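Local coordinates for translation initiation factor eif-2b-like protein (Chaetomium thermophilum, PDB 4ZEO) that probably takes part in translation initiation as the delta subunit of eIF2B, the decameric complex that exchanges GDP for GTP on eIF2, at residues F363-L368 against N428-I434; R293-T298 against V390-T394; V313-P317 against P340-L345; S174-L178 against E393-F397. One frame throughout, in Å; residues are numbered along the deposited sequence.

Contact 1 of 4, residues F363-L368 against N428-I434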
loop_
_atom_site.group_PDB
_atom_site.type_symbol
_atom_site.label_atom_id
_atom_site.label_comp_id
_atom_site.label_asym_id
_atom_site.label_seq_id
_atom_site.Cartn_x
_atom_site.Cartn_y
_atom_site.Cartn_z
ATOM N N PHE A 363 2.184 1.868 11.840
ATOM C CA PHE A 363 3.167 1.422 12.813
ATOM C C PHE A 363 2.485 0.639 13.918
ATOM O O PHE A 363 1.256 0.632 14.030
ATOM C CB PHE A 363 3.921 2.623 13.397
ATOM C CG PHE A 363 4.815 3.320 12.414
ATOM C CD1 PHE A 363 6.024 2.760 12.037
ATOM C CD2 PHE A 363 4.435 4.522 11.843
ATOM C CE1 PHE A 363 6.840 3.397 11.129
ATOM C CE2 PHE A 363 5.238 5.152 10.935
ATOM C CZ PHE A 363 6.445 4.590 10.578
ATOM N N ALA A 364 3.306 -0.003 14.740
ATOM C CA ALA A 364 2.855 -0.816 15.862
ATOM C C ALA A 364 2.049 0.003 16.874
ATOM O O ALA A 364 1.132 -0.513 17.506
ATOM C CB ALA A 364 4.043 -1.469 16.527
ATOM N N ASN A 365 2.410 1.270 17.047
ATOM C CA ASN A 365 1.674 2.180 17.940
ATOM C C ASN A 365 0.370 2.707 17.338
ATOM O O ASN A 365 -0.317 3.516 17.947
ATOM C CB ASN A 365 2.578 3.348 18.367
ATOM C CG ASN A 365 2.803 4.361 17.268
ATOM O OD1 ASN A 365 2.531 4.114 16.078
ATOM N ND2 ASN A 365 3.339 5.500 17.646
ATOM N N GLY A 366 0.066 2.298 16.116
ATOM C CA GLY A 366 -1.180 2.668 15.475
ATOM C C GLY A 366 -1.118 3.935 14.631
ATOM O O GLY A 366 -2.131 4.392 14.129
ATOM N N SER A 367 0.052 4.534 14.486
ATOM C CA SER A 367 0.149 5.764 13.703
ATOM C C SER A 367 0.315 5.471 12.226
ATOM O O SER A 367 0.787 4.404 11.844
ATOM C CB SER A 367 1.296 6.651 14.204
ATOM O OG SER A 367 2.539 5.986 14.095
ATOM N N LEU A 368 -0.069 6.440 11.407
ATOM C CA LEU A 368 -0.078 6.288 9.969
ATOM C C LEU A 368 1.108 7.020 9.360
ATOM O O LEU A 368 1.327 8.204 9.621
ATOM C CB LEU A 368 -1.384 6.803 9.375
ATOM C CG LEU A 368 -1.417 6.934 7.843
ATOM C CD1 LEU A 368 -1.523 5.551 7.119
ATOM C CD2 LEU A 368 -2.543 7.875 7.435
ATOM N N ASN A 428 3.983 11.628 10.281
ATOM C CA ASN A 428 3.322 10.649 11.119
ATOM C C ASN A 428 1.991 11.119 11.674
ATOM O O ASN A 428 1.919 12.147 12.342
ATOM C CB ASN A 428 4.249 10.270 12.261
ATOM C CG ASN A 428 3.745 9.098 13.043
ATOM O OD1 ASN A 428 3.306 9.251 14.184
ATOM N ND2 ASN A 428 3.760 7.915 12.429
ATOM N N THR A 429 0.929 10.367 11.409
ATOM C CA THR A 429 -0.349 10.724 12.007
ATOM C C THR A 429 -0.608 9.833 13.212
ATOM O O THR A 429 -0.884 8.632 13.059
ATOM C CB THR A 429 -1.533 10.614 11.000
ATOM O OG1 THR A 429 -1.340 11.523 9.899
ATOM C CG2 THR A 429 -2.843 10.966 11.693
ATOM N N HIS A 430 -0.568 10.436 14.410
ATOM C CA HIS A 430 -0.761 9.704 15.672
ATOM C C HIS A 430 -2.171 9.110 15.679
ATOM O O HIS A 430 -3.093 9.713 15.137
ATOM C CB HIS A 430 -0.580 10.637 16.859
ATOM C CG HIS A 430 -0.468 9.932 18.174
ATOM N ND1 HIS A 430 -1.566 9.409 18.825
ATOM C CD2 HIS A 430 0.587 9.730 18.999
ATOM C CE1 HIS A 430 -1.182 8.864 19.965
ATOM N NE2 HIS A 430 0.118 9.054 20.099
ATOM N N GLU A 431 -2.343 7.931 16.278
ATOM C CA GLU A 431 -3.642 7.235 16.276
ATOM C C GLU A 431 -4.777 8.069 16.909
ATOM O O GLU A 431 -5.951 7.872 16.626
ATOM C CB GLU A 431 -3.525 5.884 16.968
ATOM C CG GLU A 431 -3.821 5.896 18.456
ATOM C CD GLU A 431 -3.945 4.495 19.007
ATOM O OE1 GLU A 431 -3.874 4.326 20.248
ATOM O OE2 GLU A 431 -4.125 3.561 18.187
ATOM N N ARG A 432 -4.396 8.993 17.770
ATOM C CA ARG A 432 -5.294 9.913 18.443
ATOM C C ARG A 432 -6.092 10.740 17.398
ATOM O O ARG A 432 -7.182 11.264 17.682
ATOM C CB ARG A 432 -4.444 10.774 19.398
ATOM C CG ARG A 432 -4.986 12.082 19.838
ATOM C CD ARG A 432 -3.852 13.056 20.280
ATOM N NE ARG A 432 -2.795 12.416 21.065
ATOM C CZ ARG A 432 -1.492 12.546 20.812
ATOM N NH1 ARG A 432 -0.601 11.924 21.570
ATOM N NH2 ARG A 432 -1.073 13.302 19.802
ATOM N N TYR A 433 -5.525 10.888 16.202
ATOM C CA TYR A 433 -6.183 11.661 15.154
ATOM C C TYR A 433 -6.838 10.771 14.127
ATOM O O TYR A 433 -7.236 11.247 13.048
ATOM C CB TYR A 433 -5.202 12.618 14.462
ATOM C CG TYR A 433 -4.442 13.476 15.443
ATOM C CD1 TYR A 433 -5.097 14.455 16.210
ATOM C CD2 TYR A 433 -3.065 13.341 15.588
ATOM C CE1 TYR A 433 -4.404 15.235 17.099
ATOM C CE2 TYR A 433 -2.363 14.130 16.480
ATOM C CZ TYR A 433 -3.036 15.072 17.225
ATOM O OH TYR A 433 -2.342 15.837 18.109
ATOM N N ILE A 434 -6.903 9.474 14.425
ATOM C CA ILE A 434 -7.563 8.528 13.537
ATOM C C ILE A 434 -8.779 7.904 14.214
ATOM O O ILE A 434 -8.663 7.288 15.267
ATOM C CB ILE A 434 -6.587 7.432 13.070
ATOM C CG1 ILE A 434 -5.361 8.071 12.412
ATOM C CG2 ILE A 434 -7.275 6.451 12.114
ATOM C CD1 ILE A 434 -4.151 7.147 12.317
HETATM O O HOH W 1 -0.002 6.561 17.853
HETATM O O HOH W 2 3.783 8.061 16.479
HETATM O O HOH W 3 0.650 10.687 8.216
#

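Contact 2 of 4, residues R293-T298 against V390-T394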
loop_
_atom_site.group_PDB
_atom_site.type_symbol
_atom_site.label_atom_id
_atom_site.label_comp_id
_atom_site.label_asym_id
_atom_site.label_seq_id
_atom_site.Cartn_x
_atom_site.Cartn_y
_atom_site.Cartn_z
ATOM N N ARG A 293 -4.651 5.757 -3.999
ATOM C CA ARG A 293 -5.406 4.786 -4.791
ATOM C C ARG A 293 -6.636 4.195 -4.060
ATOM O O ARG A 293 -7.705 4.075 -4.641
ATOM C CB ARG A 293 -4.453 3.663 -5.221
ATOM C CG ARG A 293 -5.082 2.489 -5.937
ATOM C CD ARG A 293 -4.068 1.336 -6.080
ATOM N NE ARG A 293 -3.344 1.164 -4.821
ATOM C CZ ARG A 293 -3.692 0.299 -3.875
ATOM N NH1 ARG A 293 -2.995 0.218 -2.743
ATOM N NH2 ARG A 293 -4.747 -0.485 -4.063
ATOM N N LEU A 294 -6.498 3.843 -2.785
ATOM C CA LEU A 294 -7.626 3.278 -2.052
ATOM C C LEU A 294 -8.765 4.306 -1.921
ATOM O O LEU A 294 -9.943 3.951 -2.050
ATOM C CB LEU A 294 -7.185 2.785 -0.678
ATOM C CG LEU A 294 -6.286 1.552 -0.649
ATOM C CD1 LEU A 294 -5.994 1.157 0.787
ATOM C CD2 LEU A 294 -6.936 0.397 -1.389
ATOM N N VAL A 295 -8.415 5.571 -1.668
ATOM C CA VAL A 295 -9.412 6.628 -1.569
ATOM C C VAL A 295 -10.124 6.838 -2.908
ATOM O O VAL A 295 -11.344 6.895 -2.978
ATOM C CB VAL A 295 -8.768 7.952 -1.090
ATOM C CG1 VAL A 295 -9.754 9.123 -1.185
ATOM C CG2 VAL A 295 -8.222 7.792 0.315
ATOM N N GLU A 296 -9.347 6.882 -3.974
ATOM C CA GLU A 296 -9.880 7.024 -5.322
ATOM C C GLU A 296 -10.862 5.902 -5.685
ATOM O O GLU A 296 -11.945 6.175 -6.220
ATOM C CB GLU A 296 -8.722 7.072 -6.331
ATOM C CG GLU A 296 -9.130 7.220 -7.792
ATOM C CD GLU A 296 -7.939 7.530 -8.682
ATOM O OE1 GLU A 296 -6.868 7.898 -8.153
ATOM O OE2 GLU A 296 -8.060 7.405 -9.916
ATOM N N LYS A 297 -10.478 4.658 -5.384
ATOM C CA LYS A 297 -11.309 3.486 -5.662
ATOM C C LYS A 297 -12.621 3.526 -4.896
ATOM O O LYS A 297 -13.691 3.160 -5.429
ATOM C CB LYS A 297 -10.573 2.190 -5.302
ATOM C CG LYS A 297 -9.359 1.822 -6.150
ATOM C CD LYS A 297 -9.669 1.550 -7.586
ATOM C CE LYS A 297 -8.375 1.193 -8.345
ATOM N NZ LYS A 297 -8.606 0.925 -9.805
ATOM N N THR A 298 -12.532 3.969 -3.649
ATOM C CA THR A 298 -13.698 4.063 -2.781
ATOM C C THR A 298 -14.702 5.066 -3.311
ATOM O O THR A 298 -15.900 4.764 -3.419
ATOM C CB THR A 298 -13.310 4.465 -1.373
ATOM O OG1 THR A 298 -12.496 3.434 -0.801
ATOM C CG2 THR A 298 -14.554 4.666 -0.533
ATOM N N VAL A 390 -9.103 5.923 7.880
ATOM C CA VAL A 390 -7.893 5.542 7.175
ATOM C C VAL A 390 -8.105 4.198 6.501
ATOM O O VAL A 390 -8.592 3.252 7.124
ATOM C CB VAL A 390 -6.683 5.468 8.118
ATOM C CG1 VAL A 390 -5.485 4.806 7.410
ATOM C CG2 VAL A 390 -6.338 6.852 8.651
ATOM N N LEU A 391 -7.760 4.140 5.219
ATOM C CA LEU A 391 -7.889 2.931 4.390
ATOM C C LEU A 391 -6.521 2.316 4.148
ATOM O O LEU A 391 -5.608 2.987 3.651
ATOM C CB LEU A 391 -8.538 3.256 3.058
ATOM C CG LEU A 391 -9.825 4.087 3.103
ATOM C CD1 LEU A 391 -10.320 4.436 1.689
ATOM C CD2 LEU A 391 -10.899 3.338 3.894
ATOM N N CYS A 392 -6.357 1.053 4.529
ATOM C CA CYS A 392 -5.046 0.432 4.417
ATOM C C CYS A 392 -5.098 -1.107 4.418
ATOM O O CYS A 392 -5.838 -1.717 5.192
ATOM C CB CYS A 392 -4.173 0.961 5.574
ATOM S SG CYS A 392 -2.427 0.590 5.504
ATOM N N GLU A 393 -4.252 -1.723 3.603
ATOM C CA GLU A 393 -4.165 -3.182 3.530
ATOM C C GLU A 393 -3.413 -3.674 4.762
ATOM O O GLU A 393 -2.504 -3.005 5.237
ATOM C CB GLU A 393 -3.448 -3.629 2.239
ATOM C CG GLU A 393 -4.133 -3.173 0.959
ATOM C CD GLU A 393 -3.686 -1.776 0.455
ATOM O OE1 GLU A 393 -3.110 -0.965 1.234
ATOM O OE2 GLU A 393 -3.912 -1.496 -0.744
ATOM N N THR A 394 -3.759 -4.861 5.240
ATOM C CA THR A 394 -3.154 -5.406 6.453
ATOM C C THR A 394 -1.659 -5.616 6.290
ATOM O O THR A 394 -0.917 -5.519 7.262
ATOM C CB THR A 394 -3.793 -6.763 6.871
ATOM O OG1 THR A 394 -3.642 -7.719 5.818
ATOM C CG2 THR A 394 -5.238 -6.595 7.176
HETATM O O HOH W 4 -4.678 -2.937 -2.625
#

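Contact 3 of 4, residues V313-P317 against P340-L345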
loop_
_atom_site.group_PDB
_atom_site.type_symbol
_atom_site.label_atom_id
_atom_site.label_comp_id
_atom_site.label_asym_id
_atom_site.label_seq_id
_atom_site.Cartn_x
_atom_site.Cartn_y
_atom_site.Cartn_z
ATOM N N VAL A 313 -10.807 18.038 -2.274
ATOM C CA VAL A 313 -9.465 17.506 -2.423
ATOM C C VAL A 313 -8.441 18.560 -2.068
ATOM O O VAL A 313 -8.364 19.615 -2.695
ATOM C CB VAL A 313 -9.212 16.982 -3.850
ATOM C CG1 VAL A 313 -7.815 16.394 -3.950
ATOM C CG2 VAL A 313 -10.247 15.924 -4.204
ATOM N N LEU A 314 -7.660 18.253 -1.042
ATOM C CA LEU A 314 -6.625 19.143 -0.558
ATOM C C LEU A 314 -5.300 18.640 -1.120
ATOM O O LEU A 314 -5.201 17.456 -1.464
ATOM C CB LEU A 314 -6.616 19.157 0.971
ATOM C CG LEU A 314 -7.894 19.587 1.713
ATOM C CD1 LEU A 314 -7.803 19.245 3.192
ATOM C CD2 LEU A 314 -8.130 21.059 1.565
ATOM N N ASP A 315 -4.293 19.504 -1.265
ATOM C CA ASP A 315 -3.054 19.023 -1.862
ATOM C C ASP A 315 -1.797 19.574 -1.225
ATOM O O ASP A 315 -1.845 20.480 -0.390
ATOM C CB ASP A 315 -3.012 19.345 -3.359
ATOM C CG ASP A 315 -2.515 18.160 -4.204
ATOM O OD1 ASP A 315 -2.686 18.226 -5.435
ATOM O OD2 ASP A 315 -1.943 17.184 -3.650
ATOM N N ASP A 316 -0.675 18.973 -1.609
ATOM C CA ASP A 316 0.656 19.482 -1.324
ATOM C C ASP A 316 1.040 20.313 -2.549
ATOM O O ASP A 316 1.079 19.780 -3.656
ATOM C CB ASP A 316 1.630 18.316 -1.093
ATOM C CG ASP A 316 3.044 18.761 -0.719
ATOM O OD1 ASP A 316 3.506 19.843 -1.133
ATOM O OD2 ASP A 316 3.722 17.982 -0.029
ATOM N N PRO A 317 1.360 21.606 -2.356
ATOM C CA PRO A 317 1.661 22.532 -3.451
ATOM C C PRO A 317 2.867 22.085 -4.273
ATOM O O PRO A 317 3.004 22.481 -5.427
ATOM C CB PRO A 317 1.926 23.855 -2.724
ATOM C CG PRO A 317 2.393 23.438 -1.378
ATOM C CD PRO A 317 1.499 22.278 -1.052
ATOM N N PRO A 340 -4.947 23.537 -3.930
ATOM C CA PRO A 340 -3.542 23.184 -4.154
ATOM C C PRO A 340 -2.734 23.107 -2.864
ATOM O O PRO A 340 -1.621 22.604 -2.873
ATOM C CB PRO A 340 -3.034 24.331 -5.030
ATOM C CG PRO A 340 -3.901 25.456 -4.680
ATOM C CD PRO A 340 -5.262 24.847 -4.516
ATOM N N ASN A 341 -3.268 23.657 -1.781
ATOM C CA ASN A 341 -2.541 23.731 -0.518
ATOM C C ASN A 341 -3.393 23.452 0.707
ATOM O O ASN A 341 -4.574 23.153 0.597
ATOM C CB ASN A 341 -1.893 25.095 -0.372
ATOM C CG ASN A 341 -2.856 26.214 -0.664
ATOM O OD1 ASN A 341 -3.875 26.363 0.010
ATOM N ND2 ASN A 341 -2.519 27.039 -1.650
ATOM N N LEU A 342 -2.771 23.532 1.876
ATOM C CA LEU A 342 -3.463 23.363 3.151
ATOM C C LEU A 342 -3.819 24.717 3.785
ATOM O O LEU A 342 -3.976 24.820 4.993
ATOM C CB LEU A 342 -2.601 22.535 4.109
ATOM C CG LEU A 342 -2.366 21.074 3.699
ATOM C CD1 LEU A 342 -1.689 20.276 4.814
ATOM C CD2 LEU A 342 -3.660 20.397 3.292
ATOM N N GLY A 343 -3.882 25.774 2.982
ATOM C CA GLY A 343 -4.251 27.076 3.505
ATOM C C GLY A 343 -5.712 27.100 3.918
ATOM O O GLY A 343 -6.561 26.531 3.232
ATOM N N GLY A 344 -6.005 27.753 5.043
ATOM C CA GLY A 344 -7.360 27.856 5.556
ATOM C C GLY A 344 -7.950 26.490 5.864
ATOM O O GLY A 344 -9.123 26.217 5.581
ATOM N N LEU A 345 -7.137 25.636 6.472
ATOM C CA LEU A 345 -7.513 24.248 6.722
ATOM C C LEU A 345 -8.773 24.039 7.564
ATOM O O LEU A 345 -9.613 23.208 7.224
ATOM C CB LEU A 345 -6.343 23.554 7.408
ATOM C CG LEU A 345 -6.268 22.041 7.418
ATOM C CD1 LEU A 345 -6.488 21.470 6.069
ATOM C CD2 LEU A 345 -4.923 21.666 7.947
#

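Contact 4 of 4, residues S174-L178 against E393-F397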
loop_
_atom_site.group_PDB
_atom_site.type_symbol
_atom_site.label_atom_id
_atom_site.label_comp_id
_atom_site.label_asym_id
_atom_site.label_seq_id
_atom_site.Cartn_x
_atom_site.Cartn_y
_atom_site.Cartn_z
ATOM N N SER A 174 3.878 1.585 -1.597
ATOM C CA SER A 174 4.286 0.326 -0.997
ATOM C C SER A 174 3.610 -0.888 -1.640
ATOM O O SER A 174 4.222 -1.947 -1.761
ATOM C CB SER A 174 4.000 0.338 0.508
ATOM O OG SER A 174 2.651 0.659 0.751
ATOM N N ILE A 175 2.346 -0.742 -2.018
ATOM C CA ILE A 175 1.611 -1.830 -2.641
ATOM C C ILE A 175 2.124 -2.151 -4.049
ATOM O O ILE A 175 2.297 -3.329 -4.376
ATOM C CB ILE A 175 0.109 -1.511 -2.647
ATOM C CG1 ILE A 175 -0.369 -1.540 -1.205
ATOM C CG2 ILE A 175 -0.685 -2.525 -3.414
ATOM C CD1 ILE A 175 -0.003 -2.811 -0.492
ATOM N N SER A 176 2.394 -1.121 -4.858
ATOM C CA SER A 176 2.971 -1.307 -6.197
ATOM C C SER A 176 4.340 -1.925 -6.072
ATOM O O SER A 176 4.722 -2.802 -6.846
ATOM C CB SER A 176 3.140 0.016 -6.943
ATOM O OG SER A 176 1.914 0.569 -7.333
ATOM N N ARG A 177 5.090 -1.441 -5.094
ATOM C CA ARG A 177 6.419 -1.968 -4.875
ATOM C C ARG A 177 6.323 -3.450 -4.503
ATOM O O ARG A 177 7.059 -4.274 -5.054
ATOM C CB ARG A 177 7.147 -1.164 -3.795
ATOM C CG ARG A 177 7.560 0.224 -4.241
ATOM C CD ARG A 177 8.057 1.030 -3.045
ATOM N NE ARG A 177 9.305 0.467 -2.542
ATOM C CZ ARG A 177 9.878 0.798 -1.390
ATOM N NH1 ARG A 177 9.314 1.704 -0.594
ATOM N NH2 ARG A 177 11.018 0.214 -1.037
ATOM N N LEU A 178 5.380 -3.790 -3.627
ATOM C CA LEU A 178 5.238 -5.169 -3.165
ATOM C C LEU A 178 4.874 -6.124 -4.322
ATOM O O LEU A 178 5.492 -7.181 -4.484
ATOM C CB LEU A 178 4.189 -5.260 -2.039
ATOM C CG LEU A 178 3.823 -6.685 -1.582
ATOM C CD1 LEU A 178 5.029 -7.444 -1.065
ATOM C CD2 LEU A 178 2.732 -6.678 -0.532
ATOM N N GLU A 393 -4.252 -1.723 3.603
ATOM C CA GLU A 393 -4.165 -3.182 3.530
ATOM C C GLU A 393 -3.413 -3.674 4.762
ATOM O O GLU A 393 -2.504 -3.005 5.237
ATOM C CB GLU A 393 -3.448 -3.629 2.239
ATOM C CG GLU A 393 -4.133 -3.173 0.959
ATOM C CD GLU A 393 -3.686 -1.776 0.455
ATOM O OE1 GLU A 393 -3.110 -0.965 1.234
ATOM O OE2 GLU A 393 -3.912 -1.496 -0.744
ATOM N N THR A 394 -3.759 -4.861 5.240
ATOM C CA THR A 394 -3.154 -5.406 6.453
ATOM C C THR A 394 -1.659 -5.616 6.290
ATOM O O THR A 394 -0.917 -5.519 7.262
ATOM C CB THR A 394 -3.793 -6.763 6.871
ATOM O OG1 THR A 394 -3.642 -7.719 5.818
ATOM C CG2 THR A 394 -5.238 -6.595 7.176
ATOM N N ILE A 395 -1.228 -5.902 5.063
ATOM C CA ILE A 395 0.186 -6.189 4.748
ATOM C C ILE A 395 1.095 -4.953 5.010
ATOM O O ILE A 395 2.301 -5.076 5.168
ATOM C CB ILE A 395 0.333 -6.668 3.255
ATOM C CG1 ILE A 395 1.680 -7.337 2.984
ATOM C CG2 ILE A 395 0.131 -5.517 2.265
ATOM C CD1 ILE A 395 1.785 -8.752 3.415
ATOM N N ASN A 396 0.480 -3.775 5.065
ATOM C CA ASN A 396 1.164 -2.523 5.354
ATOM C C ASN A 396 1.357 -2.277 6.870
ATOM O O ASN A 396 2.045 -1.343 7.256
ATOM C CB ASN A 396 0.397 -1.343 4.730
ATOM C CG ASN A 396 0.524 -1.283 3.204
ATOM O OD1 ASN A 396 1.612 -1.433 2.657
ATOM N ND2 ASN A 396 -0.592 -1.082 2.522
ATOM N N PHE A 397 0.714 -3.083 7.712
ATOM C CA PHE A 397 0.882 -2.973 9.161
ATOM C C PHE A 397 2.206 -3.525 9.631
ATOM O O PHE A 397 2.725 -4.505 9.090
ATOM C CB PHE A 397 -0.232 -3.702 9.916
ATOM C CG PHE A 397 -1.543 -2.977 9.922
ATOM C CD1 PHE A 397 -2.174 -2.664 8.728
ATOM C CD2 PHE A 397 -2.180 -2.672 11.110
ATOM C CE1 PHE A 397 -3.391 -2.013 8.712
ATOM C CE2 PHE A 397 -3.404 -2.028 11.115
ATOM C CZ PHE A 397 -4.015 -1.696 9.907
#

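Contact 1 of 4, residues F363-L368 against N428-I434
N428 opens 428-434 near the end of strand 426-429, an outermost strand of a three-stranded antiparallel sheet. Its ND2 donates to S367 OG at 2.8 Å, and an amide suits this place because its other end, OD1, accepts a hydrogen bond from water 2, which in turn accepts from N365 ND2. T429 and L368 then form an antiparallel hydrogen-bonded pair: T429 N to L368 O is 2.8 Å and L368 N to T429 O 2.9 Å. Their CB atoms lie 4.1 Å apart on one face, where T429 also touches A375 and A378 of helix 374-384. E431 follows, with CB 3.5 Å from G366 O, while water 1 joins E431 N to N365 O. G366, with positive phi, ends the type I turn from F363; a side chain there would strike E431 OE2. Finally I434 turns back, its CD1 4.1 Å from L368 CB, and both residues also pack on V390. Within 363-368, N365 OD1 accepts from S367 N (3.0 Å) in an Asx turn and from S367 OG (2.7 Å). S367 OG thus donates to N365 OD1 and accepts from N428 ND2, so both roles are used and tie the turn to the strand end.

Contact 2 of 4, residues R293-T298 against V390-T394
L294 lies over L391, the two CB atoms 4.0 Å apart, and its CD1 reaches 3.4 Å from L391 O where strand 387-391 ends. This is helix-on-sheet packing in a Rossmann-like alpha/beta domain: helix 293-304 rests on one face of the parallel sheet, and branched aliphatic side chains fill the space between them. L391 CD1 fits against V295 CG2 at 4.2 Å and T298 OG1 at 3.5 Å. T298 suits this buried place because its hydroxyl bonds back to L294 O at 2.9 Å, satisfying its proton within the helix. Beyond the strand, E393 extends its carboxylate to the first turn of the helix, where R293 NH1 meets OE2 at 2.8 Å in a nearly straight salt bridge. Water 4 spans the same pair, accepting from R293 NH2 and donating to E393 OE2. R293 NH2 also forms a salt bridge with E269 of helix 246-277. A buried carboxylate is costly unless its charge is met; here R293 is shared by two acids, linking the strand end to two helices.

Contact 3 of 4, residues V313-P317 against P340-L345
L314 (chi1 m, chi2 t) sets its CB 4.0 Å from L342 CD2 and carries CD1 to 3.9 Å from L345 CD1. L342 is also m,t, whereas L345 is t,p, and in both the end of the side chain swings closer to L314 than the CA-to-CB bond alone would bring it. Leucine suits all three places, since its forked end can fill an apolar gap at the ends of the strands. Around D315 the backbones approach instead, N341 CA lying 3.3 Å from D315 O in a CA-H...O contact. The D315 side chain, with chi1 between wells, bonds through OD1 to Y338. N341, with chi1 p, folds OD1 back to G343 N at 3.0 Å, closing an Asx turn, and G344 takes a positive phi at the N-cap of helix 345-348. P317 CD packs near N341 CA at 4.3 Å. The contact joins the ends of neighbouring parallel strands 310-314 and 336-338, with L314 and L342 also resting on Y289 from strand 285-289 and V377 of helix 374-384.

Contact 4 of 4, residues S174-L178 against E393-F397
Here the helical N-terminal part of the chain meets the Rossmann-like alpha/beta domain: the first turn of helix 174-191 packs on the short 3-10 turn 394-396 that follows strand 387-391. S174 comes first, its CB directed at the turn and its OG 3.0 Å from N396 OD1. A small hydroxyl residue fits this buried spot, where it can approach the amide closely, while its backbone N bonds to E360. I175 is next and has the larger apolar role. Its CD1 lies 3.9 Å from I395 CG2 and 3.5 Å from N396 ND2, and its CG1 passes 3.6 Å from E393 OE2. The isoleucine thus packs beside a carboxylate already engaged in a salt bridge with R293. One turn after S174 comes L178, whose backbone N bonds to S174 O at 2.9 Å. L178 also touches A225 and A229 of helix 224-239, and I395 lies against I175 and L178. The turn itself is held by N396 N to E393 O at 3.1 Å, which presents I395 and N396 to the helix. The closest apolar approach between the segments is L178 CD2 to I395 CG1, at 3.7 Å.

Contacts 2 and 4 are both buried, share E393 and T394, and lie 11 Å apart between centres, contact 2 holding helix 293-304 to the sheet and contact 4 joining helix 174-191 to the chain leaving strand 387-391. Contacts 1 and 3 are partly buried and lie nearer the surface. Contact 1 touches contact 2 through V390, whose side chain meets I434 and L368 while L391 serves the helix. Contact 3 stands apart, about 20 Å between centres from contact 2, though both reach the same parallel sheet. Chemistry follows place: strand pairing with waters in contact 1, a salt bridge beside leucines in contact 2, leucine packing and close backbones in contact 3, mainly aliphatic packing in contact 4.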